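Local coordinates for protein TetR transcriptional regulator (Chloroflexus aurantiacus, PDB 3QBM) that probably binds DNA through an N-terminal helix-turn-helix domain of the TetR family and regulates transcription as an all-helical dimer that also carries magnesium ions, at residues A[88-91]-A[92-96]; A[159-162]-A[163-167]. All coordinates share one frame; numbering follows the deposited sequence.

Contact 1 (A[88-91]-A[92-96])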
ATOM      1  N   LEU A  88       2.158  16.494   2.401  1.00 12.70           N
ATOM      2  CA  LEU A  88       1.069  15.944   1.604  1.00 12.67           C
ATOM      3  C   LEU A  88       1.298  16.236   0.118  1.00 13.18           C
ATOM      4  O   LEU A  88       1.117  15.339  -0.731  1.00 14.82           O
ATOM      5  CB  LEU A  88      -0.305  16.501   2.014  1.00 13.58           C
ATOM      6  CG  LEU A  88      -0.683  16.599   3.485  1.00 12.80           C
ATOM      7  CD1 LEU A  88      -2.047  17.253   3.687  1.00 17.55           C
ATOM      8  CD2 LEU A  88      -0.649  15.213   4.135  1.00 15.64           C
ATOM      9  N   ASP A  89       1.728  17.459  -0.200  1.00 12.45           N
ATOM     10  CA  ASP A  89       1.900  17.866  -1.571  1.00 15.96           C
ATOM     11  C   ASP A  89       2.981  17.037  -2.282  1.00 17.36           C
ATOM     12  O   ASP A  89       2.857  16.746  -3.464  1.00 16.65           O
ATOM     13  CB  ASP A  89       2.223  19.342  -1.691  1.00 18.01           C
ATOM     14  CG  ASP A  89       2.184  19.790  -3.109  1.00 27.97           C
ATOM     15  OD1 ASP A  89       1.114  19.658  -3.726  1.00 38.14           O
ATOM     16  OD2 ASP A  89       3.229  20.188  -3.629  1.00 37.85           O
ATOM     17  N   VAL A  90       4.026  16.645  -1.555  1.00 15.99           N
ATOM     18  CA  VAL A  90       5.043  15.768  -2.129  1.00 16.11           C
ATOM     19  C   VAL A  90       4.353  14.482  -2.625  1.00 13.41           C
ATOM     20  O   VAL A  90       4.558  14.067  -3.767  1.00 15.41           O
ATOM     21  CB  VAL A  90       6.183  15.445  -1.102  1.00 15.85           C
ATOM     22  CG1 VAL A  90       7.129  14.375  -1.652  1.00 17.94           C
ATOM     23  CG2 VAL A  90       6.965  16.724  -0.757  1.00 12.42           C
ATOM     24  N   PHE A  91       3.560  13.827  -1.761  1.00 13.55           N
ATOM     25  CA  PHE A  91       2.844  12.619  -2.163  1.00 10.84           C
ATOM     26  C   PHE A  91       1.888  12.865  -3.339  1.00 12.41           C
ATOM     27  O   PHE A  91       1.829  12.059  -4.279  1.00 15.64           O
ATOM     28  CB  PHE A  91       2.077  12.048  -0.976  1.00 13.25           C
ATOM     29  CG  PHE A  91       2.913  11.203  -0.071  1.00 15.50           C
ATOM     30  CD1 PHE A  91       3.284   9.935  -0.469  1.00 16.28           C
ATOM     31  CD2 PHE A  91       3.296  11.641   1.174  1.00 15.96           C
ATOM     32  CE1 PHE A  91       4.009   9.124   0.358  1.00 20.99           C
ATOM     33  CE2 PHE A  91       4.001  10.804   2.011  1.00 17.08           C
ATOM     34  CZ  PHE A  91       4.379   9.576   1.598  1.00 17.03           C
ATOM     35  N   ARG A  92       1.155  13.963  -3.289  1.00 14.48           N
ATOM     36  CA  ARG A  92       0.267  14.314  -4.367  1.00 15.05           C
ATOM     37  C   ARG A  92       1.004  14.402  -5.708  1.00 18.52           C
ATOM     38  O   ARG A  92       0.480  13.938  -6.755  1.00 14.58           O
ATOM     39  CB  ARG A  92      -0.473  15.626  -4.066  1.00 18.05           C
ATOM     40  CG  ARG A  92      -1.463  15.958  -5.146  1.00 18.31           C
ATOM     41  CD  ARG A  92      -2.393  17.071  -4.805  1.00 22.00           C
ATOM     42  NE  ARG A  92      -1.704  18.327  -4.620  1.00 20.70           N
ATOM     43  CZ  ARG A  92      -2.298  19.528  -4.580  1.00 22.07           C
ATOM     44  NH1 ARG A  92      -3.598  19.684  -4.802  1.00 22.96           N
ATOM     45  NH2 ARG A  92      -1.556  20.603  -4.395  1.00 22.47           N
ATOM     46  N   SER A  93       2.225  14.937  -5.672  1.00 16.77           N
ATOM     47  CA  SER A  93       3.028  15.095  -6.906  1.00 19.60           C
ATOM     48  C   SER A  93       3.463  13.779  -7.538  1.00 19.76           C
ATOM     49  O   SER A  93       3.927  13.763  -8.705  1.00 17.69           O
ATOM     50  CB  SER A  93       4.242  15.992  -6.659  1.00 18.61           C
ATOM     51  OG  SER A  93       5.271  15.281  -5.985  1.00 17.86           O
ATOM     52  N   TYR A  94       3.372  12.680  -6.771  1.00 15.12           N
ATOM     53  CA  TYR A  94       3.644  11.336  -7.312  1.00 16.86           C
ATOM     54  C   TYR A  94       2.700  10.929  -8.441  1.00 19.63           C
ATOM     55  O   TYR A  94       3.061  10.026  -9.188  1.00 19.38           O
ATOM     56  CB  TYR A  94       3.588  10.252  -6.231  1.00 13.95           C
ATOM     57  CG  TYR A  94       4.703  10.288  -5.216  1.00 15.05           C
ATOM     58  CD1 TYR A  94       5.628  11.328  -5.178  1.00 16.87           C
ATOM     59  CD2 TYR A  94       4.782   9.319  -4.228  1.00 18.56           C
ATOM     60  CE1 TYR A  94       6.615  11.352  -4.219  1.00 17.87           C
ATOM     61  CE2 TYR A  94       5.793   9.332  -3.294  1.00 20.31           C
ATOM     62  CZ  TYR A  94       6.695  10.353  -3.294  1.00 24.09           C
ATOM     63  OH  TYR A  94       7.689  10.375  -2.342  1.00 24.44           O
ATOM     64  N   ALA A  95       1.533  11.583  -8.550  1.00 20.29           N
ATOM     65  CA  ALA A  95       0.537  11.266  -9.589  1.00 21.82           C
ATOM     66  C   ALA A  95       1.136  11.269 -10.986  1.00 25.78           C
ATOM     67  O   ALA A  95       0.840  10.389 -11.779  1.00 26.67           O
ATOM     68  CB  ALA A  95      -0.633  12.235  -9.545  1.00 20.03           C
ATOM     69  N   GLU A  96       1.956  12.271 -11.277  1.00 26.07           N
ATOM     70  CA  GLU A  96       2.614  12.379 -12.583  1.00 27.57           C
ATOM     71  C   GLU A  96       4.123  12.093 -12.543  1.00 27.32           C
ATOM     72  O   GLU A  96       4.720  11.847 -13.582  1.00 29.39           O
ATOM     73  CB  GLU A  96       2.359  13.779 -13.150  1.00 27.72           C
ATOM     74  CG  GLU A  96       0.911  14.042 -13.590  1.00 34.89           C
TER
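L88 O takes the N-H of R92 at 2.9 Å, an i to i+4 bond in the C-terminal turn of helix 80-92, part of the TetR-type C-terminal domain. The side chain of L88, apolar as its buried place demands, leads away from this turn. D89 forms an i to i+3 salt bridge with R92: NE and NH2 of R92 grip OD1 side-on, NH2 at 2.9 Å, both nitrogens using the edge of the guanidinium while the carboxylate plane stands 77° from it. R92 has CG anti to its backbone N (chi1 -177°) and bends at chi3, which brings NE and NH2 back alongside D89, edge first. V90 O is met by S93 OG at 2.6 Å; with OG between N and carbonyl carbon (chi1 78°), the short hydroxyl takes up a carbonyl where i to i+4 bonding gives way. V90 CG1 lies 4.0 Å from CE1 of Y94. F91 O receives the N-H of Y94 at 3.0 Å, a tighter i to i+3 bond with the donor well above the carbonyl plane. F91 CA sits over the centre of the Y94 ring, 4.2 Å from the centroid, in a CH-pi contact; the two side chains point the same way, their rings meeting obliquely, with CD1 of F91 3.8 Å from CE2 of Y94. An alanine in place of Y94 would probably leave F91 CA and V90 CG1 without their aromatic cover and open a gap beside the F91 ring. Around this helix end, R92 also pairs with E182 on helix 179-196, S93 OG bonds R69 on helix 51-74, and F91 meets F70 and W131 edge-to-face and packs on helix 154-175.

Contact 2 (A[159-162]-A[163-167])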
ATOM      1  N   LEU A 159       1.036   9.140  11.478  1.00 12.81           N
ATOM      2  CA  LEU A 159       0.613   7.859  10.953  1.00 12.31           C
ATOM      3  C   LEU A 159      -0.653   7.995  10.111  1.00 13.20           C
ATOM      4  O   LEU A 159      -0.785   7.290   9.119  1.00 12.92           O
ATOM      5  CB  LEU A 159       0.409   6.857  12.073  1.00 12.92           C
ATOM      6  CG  LEU A 159       1.617   6.427  12.867  1.00 12.18           C
ATOM      7  CD1 LEU A 159       1.139   5.650  14.104  1.00 14.44           C
ATOM      8  CD2 LEU A 159       2.551   5.567  12.094  1.00 15.46           C
ATOM      9  N   LEU A 160      -1.589   8.890  10.473  1.00 12.16           N
ATOM     10  CA  LEU A 160      -2.772   9.105   9.611  1.00 11.02           C
ATOM     11  C   LEU A 160      -2.360   9.624   8.223  1.00 10.09           C
ATOM     12  O   LEU A 160      -2.824   9.101   7.181  1.00 14.02           O
ATOM     13  CB  LEU A 160      -3.721  10.096  10.260  1.00 13.73           C
ATOM     14  CG  LEU A 160      -4.915  10.535   9.410  1.00 17.92           C
ATOM     15  CD1 LEU A 160      -5.866   9.342   9.182  1.00 14.21           C
ATOM     16  CD2 LEU A 160      -5.627  11.697  10.148  1.00 15.45           C
ATOM     17  N   ILE A 161      -1.515  10.658   8.215  1.00  9.54           N
ATOM     18  CA  ILE A 161      -0.999  11.247   6.997  1.00 12.00           C
ATOM     19  C   ILE A 161      -0.299  10.202   6.133  1.00 10.60           C
ATOM     20  O   ILE A 161      -0.595  10.088   4.964  1.00 11.19           O
ATOM     21  CB  ILE A 161       0.012  12.375   7.296  1.00 12.49           C
ATOM     22  CG1 ILE A 161      -0.725  13.634   7.728  1.00 15.04           C
ATOM     23  CG2 ILE A 161       0.894  12.623   6.057  1.00 14.22           C
ATOM     24  CD1 ILE A 161       0.226  14.712   8.381  1.00 14.60           C
ATOM     25  N   ILE A 162       0.624   9.433   6.710  1.00 11.82           N
ATOM     26  CA  ILE A 162       1.360   8.429   5.936  1.00 12.70           C
ATOM     27  C   ILE A 162       0.462   7.344   5.343  1.00 11.86           C
ATOM     28  O   ILE A 162       0.598   6.995   4.163  1.00 12.72           O
ATOM     29  CB  ILE A 162       2.499   7.787   6.769  1.00 11.98           C
ATOM     30  CG1 ILE A 162       3.504   8.865   7.141  1.00 12.62           C
ATOM     31  CG2 ILE A 162       3.171   6.617   5.995  1.00 13.34           C
ATOM     32  CD1 ILE A 162       4.480   8.429   8.314  1.00 12.53           C
ATOM     33  N   ALA A 163      -0.459   6.852   6.158  1.00 10.73           N
ATOM     34  CA  ALA A 163      -1.424   5.822   5.738  1.00 12.55           C
ATOM     35  C   ALA A 163      -2.254   6.373   4.593  1.00 14.13           C
ATOM     36  O   ALA A 163      -2.397   5.717   3.538  1.00 12.64           O
ATOM     37  CB  ALA A 163      -2.369   5.407   6.897  1.00 11.45           C
ATOM     38  N   THR A 164      -2.816   7.562   4.783  1.00 12.28           N
ATOM     39  CA  THR A 164      -3.699   8.137   3.761  1.00 12.45           C
ATOM     40  C   THR A 164      -3.025   8.354   2.434  1.00 12.33           C
ATOM     41  O   THR A 164      -3.581   7.975   1.364  1.00 10.31           O
ATOM     42  CB  THR A 164      -4.296   9.455   4.253  1.00 11.79           C
ATOM     43  OG1 THR A 164      -4.967   9.203   5.505  1.00 12.45           O
ATOM     44  CG2 THR A 164      -5.317  10.023   3.233  1.00 15.27           C
HETATM   45  N   MSE A 165      -1.865   8.991   2.487  1.00 11.45           N
HETATM   46  CA  MSE A 165      -1.152   9.376   1.275  1.00 10.21           C
HETATM   47  C   MSE A 165      -0.602   8.140   0.558  1.00 11.11           C
HETATM   48  O   MSE A 165      -0.736   8.033  -0.662  1.00 12.34           O
HETATM   49  CB  MSE A 165      -0.073  10.434   1.547  1.00 11.59           C
HETATM   50  CG  MSE A 165      -0.598  11.786   2.022  1.00 10.40           C
HETATM   51 SE   MSE A 165      -2.216  12.518   1.166  0.75 11.84          SE
HETATM   52  CE  MSE A 165      -1.521  12.848  -0.627  1.00 12.88           C
ATOM     53  N   GLU A 166      -0.050   7.174   1.290  1.00 10.81           N
ATOM     54  CA  GLU A 166       0.471   5.975   0.663  1.00 11.82           C
ATOM     55  C   GLU A 166      -0.651   5.132   0.071  1.00 13.25           C
ATOM     56  O   GLU A 166      -0.480   4.597  -1.028  1.00 12.90           O
ATOM     57  CB  GLU A 166       1.307   5.125   1.635  1.00 12.74           C
ATOM     58  CG  GLU A 166       2.653   5.704   1.963  1.00 15.55           C
ATOM     59  CD  GLU A 166       3.668   5.586   0.843  1.00 16.35           C
ATOM     60  OE1 GLU A 166       3.300   5.609  -0.353  1.00 20.80           O
ATOM     61  OE2 GLU A 166       4.844   5.460   1.183  1.00 24.02           O
ATOM     62  N   GLY A 167      -1.785   4.996   0.782  1.00 11.11           N
ATOM     63  CA  GLY A 167      -2.977   4.321   0.222  1.00 11.91           C
ATOM     64  C   GLY A 167      -3.496   4.989  -1.070  1.00 12.46           C
ATOM     65  O   GLY A 167      -3.871   4.339  -2.056  1.00 12.09           O
TER
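The flat carbonyl of L160 is approached from opposite faces by T164 N and T164 OG1, OG1 at 2.7 Å and above the plane, N at 2.8 Å and tilted 21° from it. It thus accepts two hydrogen bonds, where the oxygens of L159, I161 and I162 each accept one. OG1 stands anti to the carbonyl carbon of T164 (chi1 -56°), beside the backbone N, and there meets that oxygen. Threonine suits this buried place because its hydroxyl is satisfied by its own helix; L160 CD1 lies 3.8 Å from the same OG1. CG of E166 runs beside CG2 of I162 at 4.2 Å, towards helices 118-144 and 105-113. CG of M165, a selenomethionine, lies 4.4 Å from I161 CG2, and this pair faces helix 80-92. A163 gives its N-H to L159 O and rests its small CB against the same oxygen at 3.3 Å. T164 OG1 also makes a weak hydrogen bond to T164 OG1 of the second subunit, whose L171 and M170 pack on I162 and E166. Chemically, then, this is a mostly apolar helix of the dimeric C-terminal domain, its hydroxyl held by the main chain and the carboxyl-bearing chain of E166 buried against W131, I106 and L107.

Contact 1 spans the C-terminal end of helix 80-92 and the chain just after it, contact 2 about two and a half turns within helix 154-175. They touch: F91 CG lies 3.5 Å from M165 CB, and L88 CD2 packs 3.6 Å from I161 CG2. Contact 2 is wholly buried, between its own subunit's helices and the second subunit; contact 1 is only partly buried, and no other chain of the assembly touches it. Both set a hydroxyl on a backbone carbonyl, but contact 1 adds a salt bridge and two aromatic rings, while contact 2 has four i to i+4 bonds flanked mostly by aliphatic chains. Helix 179-196 packs on both, as does W131 of helix 118-144.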